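Long-range contact in putative nuclease YbcO (Escherichia coli K-12, PDB 3G27), which binds zinc and probably acts as a nuclease encoded by a prophage: residues A[44-56]-A[77-89]. Numbering follows the deposited sequence.
Sequences KPPDLIATIACSA and ALEGMARTQVIWL. With ZN (zinc ion), chain B.
Q85 reaches L48 with its side chain extended beyond CG (chi2 174°), and T84 turns OG1 to the side of its own backbone N (chi1 -55°), where the hydroxyl meets I52. T84 ties helix 70-90 to strand 50-53 of a two-stranded antiparallel sheet, and Q85 ties it to the loop just before that strand, in a fold built round a four-cysteine zinc site; strand and helix axes cross nearly perpendicularly, at 92°. T84 OG1 works in both directions: it accepts a nearly straight hydrogen bond from I52 N (3.2 Å) and donates to G80 O, one helical turn back, at 2.6 Å, so the hydroxyl is pinned between helix and strand. G80 O also takes the amide of T84, from the opposite face of its plane. At the loop before the strand, Q85 NE2 gives a hydrogen to L48 O (2.9 Å), approaching from above the carbonyl plane, and a second to Q85 OE1 of the second subunit. M81, a selenomethionine, lies alongside I49, its SE 4.0 Å from I49 CG2, and packs on M81 of the second subunit, which places this buried layer at the dimer interface. Beyond the strand, C54 joins C13, C21 and C57 on the zinc, while A50 sits near H32, the inferred proton acceptor. Near the C-terminal end of the helix, I52 CD1 touches I87 CD1 at 3.8 Å and the tryptophan ring of W88 at CH2, 4.0 Å away.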
loop_
_atom_site.group_PDB
_atom_site.type_symbol
_atom_site.label_atom_id
_atom_site.label_comp_id
_atom_site.label_asym_id
_atom_site.label_seq_id
_atom_site.Cartn_x
_atom_site.Cartn_y
_atom_site.Cartn_z
ATOM N N LYS A 44 11.003 11.439 9.180
ATOM C CA LYS A 44 11.775 11.243 7.949
ATOM C C LYS A 44 11.412 9.936 7.200
ATOM O O LYS A 44 12.281 9.064 7.029
ATOM C CB LYS A 44 13.281 11.253 8.280
ATOM N N PRO A 45 10.144 9.786 6.735
ATOM C CA PRO A 45 9.786 8.510 6.094
ATOM C C PRO A 45 10.308 8.387 4.653
ATOM O O PRO A 45 10.497 9.409 3.959
ATOM C CB PRO A 45 8.246 8.493 6.136
ATOM C CG PRO A 45 7.834 9.937 6.209
ATOM C CD PRO A 45 9.057 10.774 6.617
ATOM N N PRO A 46 10.530 7.140 4.205
ATOM C CA PRO A 46 11.202 6.904 2.932
ATOM C C PRO A 46 10.286 7.230 1.763
ATOM O O PRO A 46 9.077 7.110 1.898
ATOM C CB PRO A 46 11.542 5.410 2.982
ATOM C CG PRO A 46 10.686 4.826 4.084
ATOM C CD PRO A 46 9.880 5.920 4.708
ATOM N N ASP A 47 10.873 7.672 0.649
ATOM C CA ASP A 47 10.133 8.110 -0.555
ATOM C C ASP A 47 9.471 6.952 -1.303
ATOM O O ASP A 47 8.530 7.172 -2.076
ATOM C CB ASP A 47 11.055 8.842 -1.538
ATOM C CG ASP A 47 11.553 10.190 -1.010
ATOM O OD1 ASP A 47 10.960 10.769 -0.065
ATOM O OD2 ASP A 47 12.565 10.678 -1.563
ATOM N N LEU A 48 9.986 5.736 -1.099
ATOM C CA LEU A 48 9.350 4.519 -1.581
ATOM C C LEU A 48 7.938 4.421 -1.010
ATOM O O LEU A 48 6.993 4.139 -1.729
ATOM C CB LEU A 48 10.192 3.288 -1.187
ATOM C CG LEU A 48 9.704 1.926 -1.692
ATOM C CD1 LEU A 48 9.862 1.832 -3.226
ATOM C CD2 LEU A 48 10.376 0.740 -0.963
ATOM N N ILE A 49 7.806 4.695 0.282
ATOM C CA ILE A 49 6.536 4.577 0.987
ATOM C C ILE A 49 5.762 5.894 0.823
ATOM O O ILE A 49 5.504 6.636 1.773
ATOM C CB ILE A 49 6.753 4.163 2.470
ATOM C CG1 ILE A 49 7.270 2.717 2.578
ATOM C CG2 ILE A 49 5.434 4.205 3.240
ATOM C CD1 ILE A 49 8.514 2.409 1.855
ATOM N N ALA A 50 5.398 6.157 -0.426
ATOM C CA ALA A 50 4.774 7.415 -0.831
ATOM C C ALA A 50 3.960 7.181 -2.112
ATOM O O ALA A 50 4.172 6.186 -2.821
ATOM C CB ALA A 50 5.836 8.499 -1.057
ATOM N N THR A 51 3.017 8.086 -2.362
ATOM C CA THR A 51 2.204 8.089 -3.578
ATOM C C THR A 51 2.244 9.453 -4.256
ATOM O O THR A 51 2.422 10.467 -3.601
ATOM C CB THR A 51 0.728 7.720 -3.273
ATOM O OG1 THR A 51 -0.003 7.615 -4.505
ATOM C CG2 THR A 51 0.055 8.751 -2.321
ATOM N N ILE A 52 2.088 9.452 -5.585
ATOM C CA ILE A 52 1.841 10.660 -6.371
ATOM C C ILE A 52 0.426 11.057 -5.979
ATOM O O ILE A 52 -0.492 10.230 -6.019
ATOM C CB ILE A 52 1.861 10.393 -7.922
ATOM C CG1 ILE A 52 3.158 9.683 -8.388
ATOM C CG2 ILE A 52 1.719 11.664 -8.682
ATOM C CD1 ILE A 52 3.038 9.025 -9.778
ATOM N N ALA A 53 0.247 12.305 -5.590
ATOM C CA ALA A 53 -1.048 12.774 -5.157
ATOM C C ALA A 53 -1.167 14.216 -5.596
ATOM O O ALA A 53 -0.207 14.964 -5.481
ATOM C CB ALA A 53 -1.159 12.653 -3.622
ATOM N N CYS A 54 -2.335 14.584 -6.122
ATOM C CA CYS A 54 -2.694 15.979 -6.386
ATOM C C CYS A 54 -2.868 16.694 -5.071
ATOM O O CYS A 54 -2.980 16.054 -4.039
ATOM C CB CYS A 54 -3.999 16.087 -7.159
ATOM S SG CYS A 54 -5.513 15.649 -6.202
ATOM N N SER A 55 -2.898 18.025 -5.113
ATOM C CA SER A 55 -2.872 18.830 -3.912
ATOM C C SER A 55 -4.022 18.507 -2.959
ATOM O O SER A 55 -3.846 18.467 -1.741
ATOM C CB SER A 55 -2.859 20.320 -4.272
ATOM O OG SER A 55 -3.916 20.692 -5.154
ATOM N N ALA A 56 -5.185 18.245 -3.539
ATOM C CA ALA A 56 -6.405 17.938 -2.795
ATOM C C ALA A 56 -6.344 16.588 -2.120
ATOM O O ALA A 56 -6.674 16.429 -0.955
ATOM C CB ALA A 56 -7.589 17.981 -3.746
ATOM N N ALA A 77 -5.023 6.036 -0.463
ATOM C CA ALA A 77 -3.617 6.452 -0.336
ATOM C C ALA A 77 -2.658 5.287 -0.684
ATOM O O ALA A 77 -1.674 5.431 -1.446
ATOM C CB ALA A 77 -3.366 6.945 1.103
ATOM N N LEU A 78 -2.960 4.133 -0.097
ATOM C CA LEU A 78 -2.090 2.972 -0.164
ATOM C C LEU A 78 -2.197 2.314 -1.532
ATOM O O LEU A 78 -1.183 1.898 -2.120
ATOM C CB LEU A 78 -2.445 2.019 0.969
ATOM C CG LEU A 78 -1.962 2.366 2.391
ATOM C CD1 LEU A 78 -2.562 1.419 3.389
ATOM C CD2 LEU A 78 -0.458 2.295 2.455
ATOM N N GLU A 79 -3.420 2.264 -2.060
ATOM C CA GLU A 79 -3.660 1.903 -3.473
ATOM C C GLU A 79 -2.844 2.804 -4.412
ATOM O O GLU A 79 -2.249 2.322 -5.369
ATOM C CB GLU A 79 -5.142 2.032 -3.811
ATOM C CG GLU A 79 -5.741 0.879 -4.557
ATOM C CD GLU A 79 -7.247 0.793 -4.321
ATOM O OE1 GLU A 79 -7.770 -0.340 -4.177
ATOM O OE2 GLU A 79 -7.895 1.864 -4.254
ATOM N N GLY A 80 -2.808 4.096 -4.107
ATOM C CA GLY A 80 -2.012 5.061 -4.833
ATOM C C GLY A 80 -0.538 4.790 -4.730
ATOM O O GLY A 80 0.185 4.911 -5.715
HETATM N N MSE A 81 -0.083 4.408 -3.533
HETATM C CA MSE A 81 1.306 4.015 -3.308
HETATM C C MSE A 81 1.717 2.830 -4.201
HETATM O O MSE A 81 2.780 2.848 -4.815
HETATM C CB MSE A 81 1.529 3.653 -1.831
HETATM C CG MSE A 81 2.939 3.133 -1.545
HETATM SE SE MSE A 81 3.184 2.615 0.318
HETATM C CE MSE A 81 2.229 0.928 0.284
ATOM N N ALA A 82 0.868 1.809 -4.259
ATOM C CA ALA A 82 1.134 0.608 -5.059
ATOM C C ALA A 82 1.185 0.934 -6.558
ATOM O O ALA A 82 2.062 0.486 -7.279
ATOM C CB ALA A 82 0.089 -0.458 -4.766
ATOM N N ARG A 83 0.245 1.738 -7.022
ATOM C CA ARG A 83 0.264 2.245 -8.405
ATOM C C ARG A 83 1.518 3.063 -8.746
ATOM O O ARG A 83 2.131 2.850 -9.789
ATOM C CB ARG A 83 -0.962 3.088 -8.645
ATOM C CG ARG A 83 -2.260 2.325 -8.519
ATOM C CD ARG A 83 -3.435 3.204 -8.936
ATOM N NE ARG A 83 -4.690 2.585 -8.539
ATOM C CZ ARG A 83 -5.667 3.175 -7.852
ATOM N NH1 ARG A 83 -5.590 4.447 -7.460
ATOM N NH2 ARG A 83 -6.755 2.467 -7.552
ATOM N N THR A 84 1.895 3.973 -7.857
ATOM C CA THR A 84 3.141 4.743 -7.961
ATOM C C THR A 84 4.398 3.898 -8.048
ATOM O O THR A 84 5.245 4.134 -8.897
ATOM C CB THR A 84 3.280 5.662 -6.759
ATOM O OG1 THR A 84 2.097 6.477 -6.671
ATOM C CG2 THR A 84 4.525 6.532 -6.864
ATOM N N GLN A 85 4.533 2.924 -7.159
ATOM C CA GLN A 85 5.671 2.005 -7.194
ATOM C C GLN A 85 5.643 1.215 -8.479
ATOM O O GLN A 85 6.683 0.951 -9.072
ATOM C CB GLN A 85 5.661 1.070 -5.981
ATOM C CG GLN A 85 5.881 1.805 -4.623
ATOM C CD GLN A 85 5.731 0.900 -3.406
ATOM O OE1 GLN A 85 5.565 -0.314 -3.528
ATOM N NE2 GLN A 85 5.835 1.481 -2.229
ATOM N N VAL A 86 4.452 0.857 -8.938
ATOM C CA VAL A 86 4.344 0.144 -10.196
ATOM C C VAL A 86 4.794 1.033 -11.365
ATOM O O VAL A 86 5.447 0.556 -12.288
ATOM C CB VAL A 86 2.926 -0.374 -10.460
ATOM C CG1 VAL A 86 2.767 -0.698 -11.960
ATOM C CG2 VAL A 86 2.622 -1.593 -9.593
ATOM N N ILE A 87 4.450 2.313 -11.317
ATOM C CA ILE A 87 4.970 3.284 -12.287
ATOM C C ILE A 87 6.509 3.360 -12.240
ATOM O O ILE A 87 7.160 3.338 -13.292
ATOM C CB ILE A 87 4.405 4.686 -12.037
ATOM C CG1 ILE A 87 2.940 4.758 -12.449
ATOM C CG2 ILE A 87 5.214 5.725 -12.768
ATOM C CD1 ILE A 87 2.254 6.033 -11.957
ATOM N N TRP A 88 7.073 3.453 -11.030
ATOM C CA TRP A 88 8.532 3.518 -10.838
ATOM C C TRP A 88 9.222 2.306 -11.418
ATOM O O TRP A 88 10.323 2.406 -11.958
ATOM C CB TRP A 88 8.912 3.581 -9.354
ATOM C CG TRP A 88 8.459 4.777 -8.594
ATOM C CD1 TRP A 88 8.383 4.890 -7.234
ATOM C CD2 TRP A 88 8.011 6.033 -9.124
ATOM N NE1 TRP A 88 7.923 6.133 -6.882
ATOM C CE2 TRP A 88 7.684 6.854 -8.020
ATOM C CE3 TRP A 88 7.851 6.547 -10.420
ATOM C CZ2 TRP A 88 7.206 8.160 -8.176
ATOM C CZ3 TRP A 88 7.365 7.849 -10.568
ATOM C CH2 TRP A 88 7.055 8.637 -9.452
ATOM N N LEU A 89 8.588 1.151 -11.251
ATOM C CA LEU A 89 9.112 -0.106 -11.785
ATOM C C LEU A 89 9.207 -0.012 -13.305
ATOM O O LEU A 89 10.301 -0.095 -13.852
ATOM C CB LEU A 89 8.234 -1.301 -11.368
ATOM C CG LEU A 89 8.518 -2.094 -10.075
ATOM C CD1 LEU A 89 9.590 -1.492 -9.170
ATOM C CD2 LEU A 89 7.223 -2.286 -9.280
HETATM ZN ZN ZN B . -6.141 13.418 -6.508
#